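Local structure of cytochrome P450 (Novosphingobium aromaticivorans, 3OFT) at residues V81-Q89 / E223-F233; A96-G104 / R208-W219. The protein belongs to the cytochrome P450 superfamily of haem proteins and binds haem (protoporphyrin IX containing iron) in a largely helical fold. All blocks are in the same frame, centred on the assembly; numbering follows the deposited sequence.

Interaction 1 (V81-Q89 / E223-F233). With HEM (protoporphyrin IX containing Fe), chain D.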
loop_
_atom_site.group_PDB
_atom_site.type_symbol
_atom_site.label_atom_id
_atom_site.label_comp_id
_atom_site.label_asym_id
_atom_site.label_seq_id
_atom_site.Cartn_x
_atom_site.Cartn_y
_atom_site.Cartn_z
ATOM N N VAL A 81 -15.706 8.395 -8.850
ATOM C CA VAL A 81 -16.540 7.798 -7.809
ATOM C C VAL A 81 -15.923 7.892 -6.404
ATOM O O VAL A 81 -16.587 8.280 -5.438
ATOM C CB VAL A 81 -16.942 6.352 -8.176
ATOM C CG1 VAL A 81 -17.651 5.652 -7.007
ATOM C CG2 VAL A 81 -17.892 6.374 -9.432
ATOM N N MET A 82 -14.668 7.492 -6.285
ATOM C CA MET A 82 -14.069 7.351 -4.954
ATOM C C MET A 82 -13.818 8.668 -4.230
ATOM O O MET A 82 -14.049 8.726 -3.031
ATOM C CB MET A 82 -12.843 6.440 -4.981
ATOM C CG MET A 82 -13.245 4.970 -5.257
ATOM S SD MET A 82 -14.200 4.219 -3.911
ATOM C CE MET A 82 -14.413 2.592 -4.637
ATOM N N GLN A 83 -13.363 9.707 -4.940
ATOM C CA GLN A 83 -13.206 11.049 -4.350
ATOM C C GLN A 83 -12.501 10.978 -2.990
ATOM O O GLN A 83 -12.888 11.649 -2.019
ATOM C CB GLN A 83 -14.577 11.755 -4.214
ATOM C CG GLN A 83 -15.230 12.006 -5.571
ATOM C CD GLN A 83 -14.519 13.129 -6.249
ATOM O OE1 GLN A 83 -14.633 14.266 -5.829
ATOM N NE2 GLN A 83 -13.729 12.811 -7.278
ATOM N N PHE A 84 -11.423 10.204 -2.937
ATOM C CA PHE A 84 -10.695 10.005 -1.672
ATOM C C PHE A 84 -10.069 11.282 -1.121
ATOM O O PHE A 84 -9.504 12.099 -1.852
ATOM C CB PHE A 84 -9.559 9.007 -1.891
ATOM C CG PHE A 84 -9.995 7.599 -2.026
ATOM C CD1 PHE A 84 -10.773 7.001 -1.060
ATOM C CD2 PHE A 84 -9.547 6.831 -3.102
ATOM C CE1 PHE A 84 -11.148 5.665 -1.172
ATOM C CE2 PHE A 84 -9.905 5.492 -3.203
ATOM C CZ PHE A 84 -10.710 4.912 -2.228
ATOM N N ILE A 85 -10.170 11.442 0.195
ATOM C CA ILE A 85 -9.496 12.550 0.871
ATOM C C ILE A 85 -8.469 11.972 1.880
ATOM O O ILE A 85 -8.816 11.121 2.712
ATOM C CB ILE A 85 -10.506 13.437 1.642
ATOM C CG1 ILE A 85 -11.313 14.302 0.670
ATOM C CG2 ILE A 85 -9.764 14.352 2.651
ATOM C CD1 ILE A 85 -12.453 15.077 1.452
ATOM N N PRO A 86 -7.210 12.445 1.837
ATOM C CA PRO A 86 -6.580 13.460 1.013
ATOM C C PRO A 86 -6.027 12.935 -0.336
ATOM O O PRO A 86 -5.497 13.731 -1.091
ATOM C CB PRO A 86 -5.432 13.969 1.899
ATOM C CG PRO A 86 -5.170 12.878 2.864
ATOM C CD PRO A 86 -6.271 11.886 2.826
ATOM N N LEU A 87 -6.173 11.632 -0.632
ATOM C CA LEU A 87 -5.351 10.999 -1.707
ATOM C C LEU A 87 -5.486 11.708 -3.056
ATOM O O LEU A 87 -4.519 11.810 -3.819
ATOM C CB LEU A 87 -5.676 9.500 -1.869
ATOM C CG LEU A 87 -4.899 8.668 -2.905
ATOM C CD1 LEU A 87 -3.381 8.562 -2.549
ATOM C CD2 LEU A 87 -5.519 7.298 -3.015
ATOM N N GLN A 88 -6.706 12.140 -3.357
ATOM C CA GLN A 88 -7.009 12.712 -4.679
ATOM C C GLN A 88 -7.020 14.213 -4.720
ATOM O O GLN A 88 -7.399 14.769 -5.747
ATOM C CB GLN A 88 -8.353 12.188 -5.188
ATOM C CG GLN A 88 -8.279 10.723 -5.622
ATOM C CD GLN A 88 -9.636 10.237 -6.107
ATOM O OE1 GLN A 88 -10.146 10.644 -7.172
ATOM N NE2 GLN A 88 -10.207 9.379 -5.352
ATOM N N GLN A 89 -6.606 14.888 -3.642
ATOM C CA GLN A 89 -6.607 16.358 -3.683
ATOM C C GLN A 89 -5.269 16.961 -4.085
ATOM O O GLN A 89 -4.250 16.309 -3.959
ATOM C CB GLN A 89 -7.035 16.898 -2.326
ATOM C CG GLN A 89 -8.387 16.295 -1.908
ATOM C CD GLN A 89 -8.742 16.712 -0.499
ATOM O OE1 GLN A 89 -7.990 16.470 0.441
ATOM N NE2 GLN A 89 -9.888 17.342 -0.346
ATOM N N GLU A 223 -17.189 15.155 3.571
ATOM C CA GLU A 223 -15.722 15.111 3.645
ATOM C C GLU A 223 -15.311 13.993 4.590
ATOM O O GLU A 223 -14.389 13.267 4.280
ATOM C CB GLU A 223 -15.128 16.428 4.100
ATOM C CG GLU A 223 -15.270 17.574 3.085
ATOM C CD GLU A 223 -15.197 18.965 3.731
ATOM O OE1 GLU A 223 -15.112 19.073 4.979
ATOM O OE2 GLU A 223 -15.299 19.936 2.974
ATOM N N ALA A 224 -16.036 13.834 5.710
ATOM C CA ALA A 224 -15.796 12.724 6.633
ATOM C C ALA A 224 -15.972 11.403 5.902
ATOM O O ALA A 224 -15.162 10.518 6.073
ATOM C CB ALA A 224 -16.774 12.801 7.881
ATOM N N ARG A 225 -17.048 11.252 5.112
ATOM C CA ARG A 225 -17.235 9.989 4.364
ATOM C C ARG A 225 -16.014 9.663 3.481
ATOM O O ARG A 225 -15.559 8.534 3.482
ATOM C CB ARG A 225 -18.455 10.015 3.417
ATOM C CG ARG A 225 -19.841 10.217 4.084
ATOM C CD ARG A 225 -20.925 10.007 3.038
ATOM N NE ARG A 225 -22.252 10.350 3.559
ATOM C CZ ARG A 225 -22.868 11.504 3.353
ATOM N NH1 ARG A 225 -22.309 12.451 2.583
ATOM N NH2 ARG A 225 -24.063 11.709 3.923
ATOM N N ARG A 226 -15.565 10.655 2.713
ATOM C CA ARG A 226 -14.425 10.540 1.752
ATOM C C ARG A 226 -13.125 10.256 2.455
ATOM O O ARG A 226 -12.299 9.469 1.960
ATOM C CB ARG A 226 -14.263 11.866 0.960
ATOM C CG ARG A 226 -15.491 12.042 0.012
ATOM C CD ARG A 226 -15.638 13.469 -0.480
ATOM N NE ARG A 226 -14.499 13.870 -1.299
ATOM C CZ ARG A 226 -14.191 15.120 -1.606
ATOM N NH1 ARG A 226 -14.939 16.118 -1.148
ATOM N NH2 ARG A 226 -13.099 15.368 -2.346
ATOM N N MET A 227 -12.896 10.934 3.579
ATOM C CA MET A 227 -11.634 10.719 4.318
ATOM C C MET A 227 -11.577 9.324 4.966
ATOM O O MET A 227 -10.545 8.613 4.897
ATOM C CB MET A 227 -11.445 11.817 5.372
ATOM C CG MET A 227 -10.119 11.804 6.105
ATOM S SD MET A 227 -10.192 10.696 7.516
ATOM C CE MET A 227 -11.478 11.472 8.508
ATOM N N CYS A 228 -12.684 8.949 5.596
ATOM C CA CYS A 228 -12.795 7.652 6.247
ATOM C C CYS A 228 -12.679 6.503 5.277
ATOM O O CYS A 228 -12.029 5.503 5.627
ATOM C CB CYS A 228 -14.107 7.559 7.030
ATOM S SG CYS A 228 -14.024 8.597 8.544
ATOM N N ARG A 229 -13.284 6.637 4.076
ATOM C CA ARG A 229 -13.111 5.673 2.976
ATOM C C ARG A 229 -11.629 5.530 2.577
ATOM O O ARG A 229 -11.158 4.396 2.300
ATOM C CB ARG A 229 -13.935 6.170 1.748
ATOM C CG ARG A 229 -14.066 5.329 0.505
ATOM C CD ARG A 229 -14.750 6.194 -0.619
ATOM N NE ARG A 229 -15.986 6.736 -0.099
ATOM C CZ ARG A 229 -16.589 7.886 -0.431
ATOM N NH1 ARG A 229 -16.141 8.751 -1.334
ATOM N NH2 ARG A 229 -17.696 8.164 0.194
ATOM N N ASN A 230 -10.922 6.664 2.456
ATOM C CA ASN A 230 -9.474 6.630 2.223
ATOM C C ASN A 230 -8.655 5.904 3.311
ATOM O O ASN A 230 -7.739 5.140 2.977
ATOM C CB ASN A 230 -8.949 8.035 1.977
ATOM C CG ASN A 230 -7.602 8.074 1.269
ATOM O OD1 ASN A 230 -6.907 7.068 1.055
ATOM N ND2 ASN A 230 -7.215 9.249 0.932
ATOM N N LEU A 231 -8.958 6.156 4.579
ATOM C CA LEU A 231 -8.261 5.478 5.681
ATOM C C LEU A 231 -8.492 3.976 5.655
ATOM O O LEU A 231 -7.530 3.189 5.800
ATOM C CB LEU A 231 -8.644 6.072 7.030
ATOM C CG LEU A 231 -8.046 7.449 7.305
ATOM C CD1 LEU A 231 -8.558 7.788 8.698
ATOM C CD2 LEU A 231 -6.508 7.449 7.291
ATOM N N LEU A 232 -9.730 3.567 5.386
ATOM C CA LEU A 232 -10.044 2.149 5.315
ATOM C C LEU A 232 -9.308 1.509 4.152
ATOM O O LEU A 232 -8.562 0.545 4.355
ATOM C CB LEU A 232 -11.548 1.909 5.097
ATOM C CG LEU A 232 -11.985 0.441 5.004
ATOM C CD1 LEU A 232 -11.752 -0.312 6.330
ATOM C CD2 LEU A 232 -13.447 0.308 4.592
ATOM N N PHE A 233 -9.534 2.011 2.939
ATOM C CA PHE A 233 -8.927 1.387 1.764
ATOM C C PHE A 233 -7.404 1.518 1.733
ATOM O O PHE A 233 -6.724 0.573 1.322
ATOM C CB PHE A 233 -9.533 1.877 0.469
ATOM C CG PHE A 233 -10.897 1.272 0.163
ATOM C CD1 PHE A 233 -11.038 -0.093 -0.096
ATOM C CD2 PHE A 233 -12.029 2.086 0.105
ATOM C CE1 PHE A 233 -12.285 -0.664 -0.385
ATOM C CE2 PHE A 233 -13.310 1.536 -0.206
ATOM C CZ PHE A 233 -13.442 0.158 -0.446
HETATM C CHA HEM D . -0.677 7.456 0.599
HETATM C CHB HEM D . 1.733 3.233 0.345
HETATM C CHC HEM D . -0.189 1.914 4.572
HETATM C CHD HEM D . -3.306 5.561 4.280
HETATM C C1A HEM D . 0.190 6.448 0.219
HETATM C C2A HEM D . 1.082 6.520 -0.914
HETATM C C3A HEM D . 1.757 5.380 -1.008
HETATM C C4A HEM D . 1.286 4.500 0.063
HETATM C CMA HEM D . 2.782 5.054 -2.123
HETATM C CAA HEM D . 1.267 7.756 -1.842
HETATM C CBA HEM D . 0.162 7.728 -2.875
HETATM C CGA HEM D . 0.310 8.837 -3.906
HETATM O O1A HEM D . -0.632 8.997 -4.745
HETATM O O2A HEM D . 1.333 9.589 -3.949
HETATM C C1B HEM D . 1.442 2.492 1.482
HETATM C C2B HEM D . 2.043 1.236 1.853
HETATM C C3B HEM D . 1.496 0.888 3.035
HETATM C C4B HEM D . 0.547 1.915 3.418
HETATM C CMB HEM D . 3.105 0.504 1.012
HETATM C CAB HEM D . 1.695 -0.343 3.923
HETATM C CBB HEM D . 2.493 -1.375 3.591
HETATM C C1C HEM D . -1.208 2.752 4.915
HETATM C C2C HEM D . -2.004 2.715 6.135
HETATM C C3C HEM D . -2.899 3.736 6.014
HETATM C C4C HEM D . -2.619 4.472 4.803
HETATM C CMC HEM D . -1.848 1.658 7.274
HETATM C CAC HEM D . -3.995 4.236 6.987
HETATM C CBC HEM D . -4.647 3.423 7.810
HETATM C C1D HEM D . -2.877 6.407 3.310
HETATM C C2D HEM D . -3.534 7.663 2.978
HETATM C C3D HEM D . -2.685 8.259 1.870
HETATM C C4D HEM D . -1.635 7.319 1.591
HETATM C CMD HEM D . -4.797 8.291 3.667
HETATM C CAD HEM D . -2.977 9.627 1.189
HETATM C CBD HEM D . -1.969 10.621 1.792
HETATM C CGD HEM D . -2.127 11.914 0.986
HETATM O O1D HEM D . -2.700 11.922 -0.123
HETATM O O2D HEM D . -1.632 12.963 1.412
HETATM N NA HEM D . 0.356 5.196 0.814
HETATM N NB HEM D . 0.580 2.879 2.487
HETATM N NC HEM D . -1.580 3.855 4.163
HETATM N ND HEM D . -1.788 6.230 2.463
HETATM FE FE HEM D . -0.558 4.577 2.524
HETATM O O HOH W 1 -11.179 13.760 -3.608
HETATM O O HOH W 2 -2.247 3.499 1.220
#
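Arg226 reaches from helix 221-252 along the turn that leaves helix 78-82, and each part of its chain has a neighbour there. Its CB lies 3.7 Å from Ile85 CD1, and CG and CD run past the Gln83 carbonyl. A bend at chi3 (64°) then brings NE against that oxygen: NE to Gln83 O is 2.8 Å, nearly straight at 169°, on a carbonyl lone pair. At CZ the guanidinium is roofed by Ile85 CD1, 3.5 Å away over the centre of one face, with Gln83 OE1, its amide held by NE2 to Gly79 O, over the opposite face. NH1 lies 3.7 Å from the same Ile85 CD1, and NH2 donates to water 1, which passes a hydrogen bond on to Phe84 O. Arginine suits the place: its methylenes and flat tip pack like apolar surface, while NE grips one backbone oxygen directly and NH2 reaches a second through water.

One turn further on, Arg229 NH1 meets Met82 O at 2.7 Å from above the carbonyl plane, and its NH2 is paired with Asp187. The flat Phe84 ring fits beside the Arg229 methylenes, Phe84 CE1 to Arg229 CG 3.4 Å, and turns CZ to Phe233. Asn230, its CG anti to the backbone N (chi1 -160°), is short enough to donate weakly from ND2 to Ile85 O at 3.0 Å while OD1 faces the porphyrin methyl CMD. Cis-proline Pro86 borders one propionate, and Leu87 comes near both.

The loop packs against helix 221-252, and both border the haem; Met82 also touches helix 179-199, and Ile85 touches Phe97 of helix 91-104.

Interaction 2 (A96-G104 / R208-W219). With HEM (protoporphyrin IX containing Fe), chain D.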
loop_
_atom_site.group_PDB
_atom_site.type_symbol
_atom_site.label_atom_id
_atom_site.label_comp_id
_atom_site.label_asym_id
_atom_site.label_seq_id
_atom_site.Cartn_x
_atom_site.Cartn_y
_atom_site.Cartn_z
ATOM N N ALA A 96 -4.819 21.327 3.535
ATOM C CA ALA A 96 -5.805 21.607 4.608
ATOM C C ALA A 96 -6.415 20.317 5.169
ATOM O O ALA A 96 -6.661 20.212 6.339
ATOM C CB ALA A 96 -6.877 22.535 4.138
ATOM N N PHE A 97 -6.635 19.327 4.321
ATOM C CA PHE A 97 -7.214 18.058 4.775
ATOM C C PHE A 97 -6.165 17.090 5.269
ATOM O O PHE A 97 -6.429 16.340 6.205
ATOM C CB PHE A 97 -8.010 17.408 3.634
ATOM C CG PHE A 97 -9.339 18.054 3.405
ATOM C CD1 PHE A 97 -10.438 17.713 4.184
ATOM C CD2 PHE A 97 -9.481 19.038 2.450
ATOM C CE1 PHE A 97 -11.681 18.340 3.973
ATOM C CE2 PHE A 97 -10.716 19.664 2.230
ATOM C CZ PHE A 97 -11.812 19.303 2.971
ATOM N N ARG A 98 -4.985 17.088 4.649
ATOM C CA ARG A 98 -3.896 16.213 5.107
ATOM C C ARG A 98 -3.502 16.548 6.561
ATOM O O ARG A 98 -3.236 15.654 7.359
ATOM C CB ARG A 98 -2.667 16.344 4.221
ATOM C CG ARG A 98 -1.541 15.350 4.570
ATOM C CD ARG A 98 -0.351 15.521 3.636
ATOM N NE ARG A 98 0.839 14.888 4.180
ATOM C CZ ARG A 98 1.276 13.661 3.899
ATOM N NH1 ARG A 98 2.416 13.248 4.473
ATOM N NH2 ARG A 98 0.641 12.853 3.037
ATOM N N THR A 99 -3.472 17.839 6.885
ATOM C CA THR A 99 -3.038 18.258 8.212
ATOM C C THR A 99 -3.711 17.523 9.375
ATOM O O THR A 99 -2.981 16.891 10.159
ATOM C CB THR A 99 -2.996 19.798 8.339
ATOM O OG1 THR A 99 -1.958 20.287 7.474
ATOM C CG2 THR A 99 -2.716 20.237 9.799
ATOM N N PRO A 100 -5.066 17.558 9.488
ATOM C CA PRO A 100 -5.664 16.801 10.596
ATOM C C PRO A 100 -5.492 15.284 10.458
ATOM O O PRO A 100 -5.415 14.598 11.463
ATOM C CB PRO A 100 -7.149 17.179 10.549
ATOM C CG PRO A 100 -7.393 17.676 9.154
ATOM C CD PRO A 100 -6.091 18.352 8.772
ATOM N N VAL A 101 -5.455 14.748 9.235
ATOM C CA VAL A 101 -5.274 13.288 9.092
ATOM C C VAL A 101 -3.894 12.855 9.632
ATOM O O VAL A 101 -3.801 11.871 10.359
ATOM C CB VAL A 101 -5.421 12.860 7.611
ATOM C CG1 VAL A 101 -4.984 11.408 7.419
ATOM C CG2 VAL A 101 -6.883 13.077 7.159
ATOM N N MET A 102 -2.853 13.631 9.321
ATOM C CA MET A 102 -1.468 13.299 9.750
ATOM C C MET A 102 -1.378 13.412 11.249
ATOM O O MET A 102 -0.688 12.623 11.886
ATOM C CB MET A 102 -0.430 14.270 9.193
ATOM C CG MET A 102 0.010 14.099 7.800
ATOM S SD MET A 102 1.474 15.148 7.511
ATOM C CE MET A 102 2.819 14.046 7.986
ATOM N N LYS A 103 -2.060 14.407 11.807
ATOM C CA LYS A 103 -2.143 14.570 13.264
ATOM C C LYS A 103 -2.708 13.308 13.915
ATOM O O LYS A 103 -2.147 12.814 14.882
ATOM C CB LYS A 103 -3.000 15.779 13.641
ATOM C CG LYS A 103 -3.035 16.064 15.143
ATOM C CD LYS A 103 -3.625 17.438 15.459
ATOM C CE LYS A 103 -3.482 17.725 16.966
ATOM N NZ LYS A 103 -3.785 19.146 17.302
ATOM N N GLY A 104 -3.783 12.767 13.344
ATOM C CA GLY A 104 -4.392 11.531 13.815
ATOM C C GLY A 104 -3.442 10.352 13.854
ATOM O O GLY A 104 -3.533 9.525 14.783
ATOM N N ARG A 208 -10.159 11.408 16.556
ATOM C CA ARG A 208 -9.121 12.390 16.633
ATOM C C ARG A 208 -8.951 13.216 15.368
ATOM O O ARG A 208 -8.615 14.390 15.432
ATOM C CB ARG A 208 -7.840 11.714 17.043
ATOM C CG ARG A 208 -7.790 11.685 18.595
ATOM C CD ARG A 208 -6.556 11.022 19.100
ATOM N NE ARG A 208 -6.381 9.859 18.266
ATOM C CZ ARG A 208 -5.460 9.753 17.341
ATOM N NH1 ARG A 208 -4.570 10.728 17.177
ATOM N NH2 ARG A 208 -5.449 8.658 16.590
ATOM N N ILE A 209 -9.210 12.618 14.218
ATOM C CA ILE A 209 -9.104 13.380 12.967
ATOM C C ILE A 209 -10.350 14.245 12.801
ATOM O O ILE A 209 -10.257 15.423 12.429
ATOM C CB ILE A 209 -8.987 12.446 11.731
ATOM C CG1 ILE A 209 -7.668 11.641 11.793
ATOM C CG2 ILE A 209 -9.027 13.294 10.459
ATOM C CD1 ILE A 209 -7.518 10.554 10.710
ATOM N N LEU A 210 -11.509 13.666 13.117
ATOM C CA LEU A 210 -12.799 14.296 12.865
ATOM C C LEU A 210 -13.095 15.428 13.859
ATOM O O LEU A 210 -13.917 16.288 13.564
ATOM C CB LEU A 210 -13.931 13.270 12.853
ATOM C CG LEU A 210 -13.886 12.288 11.658
ATOM C CD1 LEU A 210 -14.977 11.220 11.784
ATOM C CD2 LEU A 210 -13.955 13.024 10.361
ATOM N N SER A 211 -12.377 15.468 14.977
ATOM C CA SER A 211 -12.605 16.549 15.971
ATOM C C SER A 211 -11.691 17.768 15.708
ATOM O O SER A 211 -11.821 18.835 16.342
ATOM C CB SER A 211 -12.471 16.010 17.413
ATOM O OG SER A 211 -11.110 15.722 17.715
ATOM N N GLU A 212 -10.778 17.605 14.762
ATOM C CA GLU A 212 -9.953 18.699 14.268
ATOM C C GLU A 212 -10.704 19.506 13.208
ATOM O O GLU A 212 -11.501 18.940 12.442
ATOM C CB GLU A 212 -8.687 18.155 13.622
ATOM C CG GLU A 212 -7.731 17.476 14.558
ATOM C CD GLU A 212 -7.139 18.471 15.553
ATOM O OE1 GLU A 212 -7.208 18.193 16.772
ATOM O OE2 GLU A 212 -6.645 19.530 15.104
ATOM N N PRO A 213 -10.437 20.827 13.141
ATOM C CA PRO A 213 -10.968 21.623 12.050
ATOM C C PRO A 213 -10.231 21.361 10.729
ATOM O O PRO A 213 -9.094 20.879 10.719
ATOM C CB PRO A 213 -10.713 23.059 12.509
ATOM C CG PRO A 213 -9.499 22.977 13.372
ATOM C CD PRO A 213 -9.554 21.608 14.029
ATOM N N VAL A 214 -10.888 21.674 9.623
ATOM C CA VAL A 214 -10.201 21.726 8.341
ATOM C C VAL A 214 -10.276 23.173 7.883
ATOM O O VAL A 214 -11.366 23.706 7.728
ATOM C CB VAL A 214 -10.852 20.799 7.312
ATOM C CG1 VAL A 214 -10.286 21.063 5.892
ATOM C CG2 VAL A 214 -10.585 19.377 7.693
ATOM N N GLY A 215 -9.115 23.796 7.683
ATOM C CA GLY A 215 -9.031 25.204 7.275
ATOM C C GLY A 215 -9.894 26.091 8.153
ATOM O O GLY A 215 -10.607 26.962 7.650
ATOM N N GLY A 216 -9.874 25.846 9.458
ATOM C CA GLY A 216 -10.623 26.697 10.413
ATOM C C GLY A 216 -12.141 26.567 10.444
ATOM O O GLY A 216 -12.848 27.442 10.981
ATOM N N ARG A 217 -12.667 25.473 9.895
ATOM C CA ARG A 217 -14.111 25.201 9.976
ATOM C C ARG A 217 -14.318 23.672 10.190
ATOM O O ARG A 217 -13.366 22.902 10.043
ATOM C CB ARG A 217 -14.843 25.788 8.747
ATOM C CG ARG A 217 -14.239 25.473 7.366
ATOM C CD ARG A 217 -14.904 24.287 6.797
ATOM N NE ARG A 217 -14.476 23.966 5.444
ATOM C CZ ARG A 217 -14.526 22.738 4.935
ATOM N NH1 ARG A 217 -15.000 21.739 5.673
ATOM N NH2 ARG A 217 -14.097 22.507 3.696
ATOM N N PRO A 218 -15.530 23.235 10.589
ATOM C CA PRO A 218 -15.687 21.801 10.889
ATOM C C PRO A 218 -15.679 20.927 9.626
ATOM O O PRO A 218 -16.066 21.402 8.570
ATOM C CB PRO A 218 -17.081 21.724 11.550
ATOM C CG PRO A 218 -17.365 23.160 12.027
ATOM C CD PRO A 218 -16.706 24.035 11.002
ATOM N N TRP A 219 -15.297 19.655 9.740
ATOM C CA TRP A 219 -15.509 18.694 8.632
ATOM C C TRP A 219 -16.984 18.675 8.238
ATOM O O TRP A 219 -17.852 18.651 9.124
ATOM C CB TRP A 219 -15.160 17.268 9.071
ATOM C CG TRP A 219 -13.687 17.001 9.240
ATOM C CD1 TRP A 219 -12.922 17.286 10.354
ATOM C CD2 TRP A 219 -12.808 16.352 8.308
ATOM N NE1 TRP A 219 -11.634 16.853 10.166
ATOM C CE2 TRP A 219 -11.525 16.282 8.921
ATOM C CE3 TRP A 219 -12.969 15.835 7.012
ATOM C CZ2 TRP A 219 -10.396 15.730 8.268
ATOM C CZ3 TRP A 219 -11.847 15.258 6.374
ATOM C CH2 TRP A 219 -10.581 15.239 6.994
HETATM C CHA HEM D . -0.677 7.456 0.599
HETATM C CHB HEM D . 1.733 3.233 0.345
HETATM C CHC HEM D . -0.189 1.914 4.572
HETATM C CHD HEM D . -3.306 5.561 4.280
HETATM C C1A HEM D . 0.190 6.448 0.219
HETATM C C2A HEM D . 1.082 6.520 -0.914
HETATM C C3A HEM D . 1.757 5.380 -1.008
HETATM C C4A HEM D . 1.286 4.500 0.063
HETATM C CMA HEM D . 2.782 5.054 -2.123
HETATM C CAA HEM D . 1.267 7.756 -1.842
HETATM C CBA HEM D . 0.162 7.728 -2.875
HETATM C CGA HEM D . 0.310 8.837 -3.906
HETATM O O1A HEM D . -0.632 8.997 -4.745
HETATM O O2A HEM D . 1.333 9.589 -3.949
HETATM C C1B HEM D . 1.442 2.492 1.482
HETATM C C2B HEM D . 2.043 1.236 1.853
HETATM C C3B HEM D . 1.496 0.888 3.035
HETATM C C4B HEM D . 0.547 1.915 3.418
HETATM C CMB HEM D . 3.105 0.504 1.012
HETATM C CAB HEM D . 1.695 -0.343 3.923
HETATM C CBB HEM D . 2.493 -1.375 3.591
HETATM C C1C HEM D . -1.208 2.752 4.915
HETATM C C2C HEM D . -2.004 2.715 6.135
HETATM C C3C HEM D . -2.899 3.736 6.014
HETATM C C4C HEM D . -2.619 4.472 4.803
HETATM C CMC HEM D . -1.848 1.658 7.274
HETATM C CAC HEM D . -3.995 4.236 6.987
HETATM C CBC HEM D . -4.647 3.423 7.810
HETATM C C1D HEM D . -2.877 6.407 3.310
HETATM C C2D HEM D . -3.534 7.663 2.978
HETATM C C3D HEM D . -2.685 8.259 1.870
HETATM C C4D HEM D . -1.635 7.319 1.591
HETATM C CMD HEM D . -4.797 8.291 3.667
HETATM C CAD HEM D . -2.977 9.627 1.189
HETATM C CBD HEM D . -1.969 10.621 1.792
HETATM C CGD HEM D . -2.127 11.914 0.986
HETATM O O1D HEM D . -2.700 11.922 -0.123
HETATM O O2D HEM D . -1.632 12.963 1.412
HETATM N NA HEM D . 0.356 5.196 0.814
HETATM N NB HEM D . 0.580 2.879 2.487
HETATM N NC HEM D . -1.580 3.855 4.163
HETATM N ND HEM D . -1.788 6.230 2.463
HETATM FE FE HEM D . -0.558 4.577 2.524
HETATM O O HOH W 3 -6.617 22.289 8.026
HETATM O O HOH W 2 -2.247 3.499 1.220
#
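Phe97 and Pro100 of helix 91-104 carry the apolar part. Val214 sets CG1 squarely over the Phe97 ring, a CH-pi contact 3.6 Å from the centroid, while Trp219 receives the edge of the same ring in an offset edge-to-face pair with planes 65° apart. Pro100, which has no N-H to bond the turn before and so sits at a kink in the helix, puts CG 3.7 Å from Trp219 CZ2 and CB against Glu212 CB. One residue on, Val101 CG2 meets Ile209 CG2 at 3.9 Å, branched chains filling the interface beside Gly104, whose lack of a side chain lets Ile209 CG1 approach its CA.

Of the polar contacts, Arg208 turns its guanidinium edge to Gly104 O, the carbonyl of the helix's last residue: NH1 donates at 2.9 Å, and NH2 reaches the same oxygen, though its place is less sure. The extended Lys103 chain brings NZ to Glu212 OE1 in a long salt bridge of 3.6 Å. Water 3 joins Ala96 O to Gly215 N.

Gly215 and Gly216 centre a type I' turn, both with positive phi. Arg98 NH2 donates to haem O2D (2.8 Å), an arginine–propionate pairing of the P450 haem site.

Overall arrangement
Interaction 1 is the more buried contact; interaction 2 lies farther from the centre of the chain and is partly exposed. Both touch the haem, the first by its loop and helix 221-252, the second through Arg98. Their centres are 13 Å apart, and the second is nested within the chain loop closed by the first. Helix 221-252 follows 208-219, and helix 91-104 follows the 81-89 loop, so both contacts join the same two chain regions. Glu223 and Arg217 link them by a salt bridge. In the interior, arginines bond carbonyls at the helix end and in the loop, with a weak asparagine bond beside the haem; nearer the surface, aromatic and aliphatic packing is joined by a lysine–glutamate pair and water.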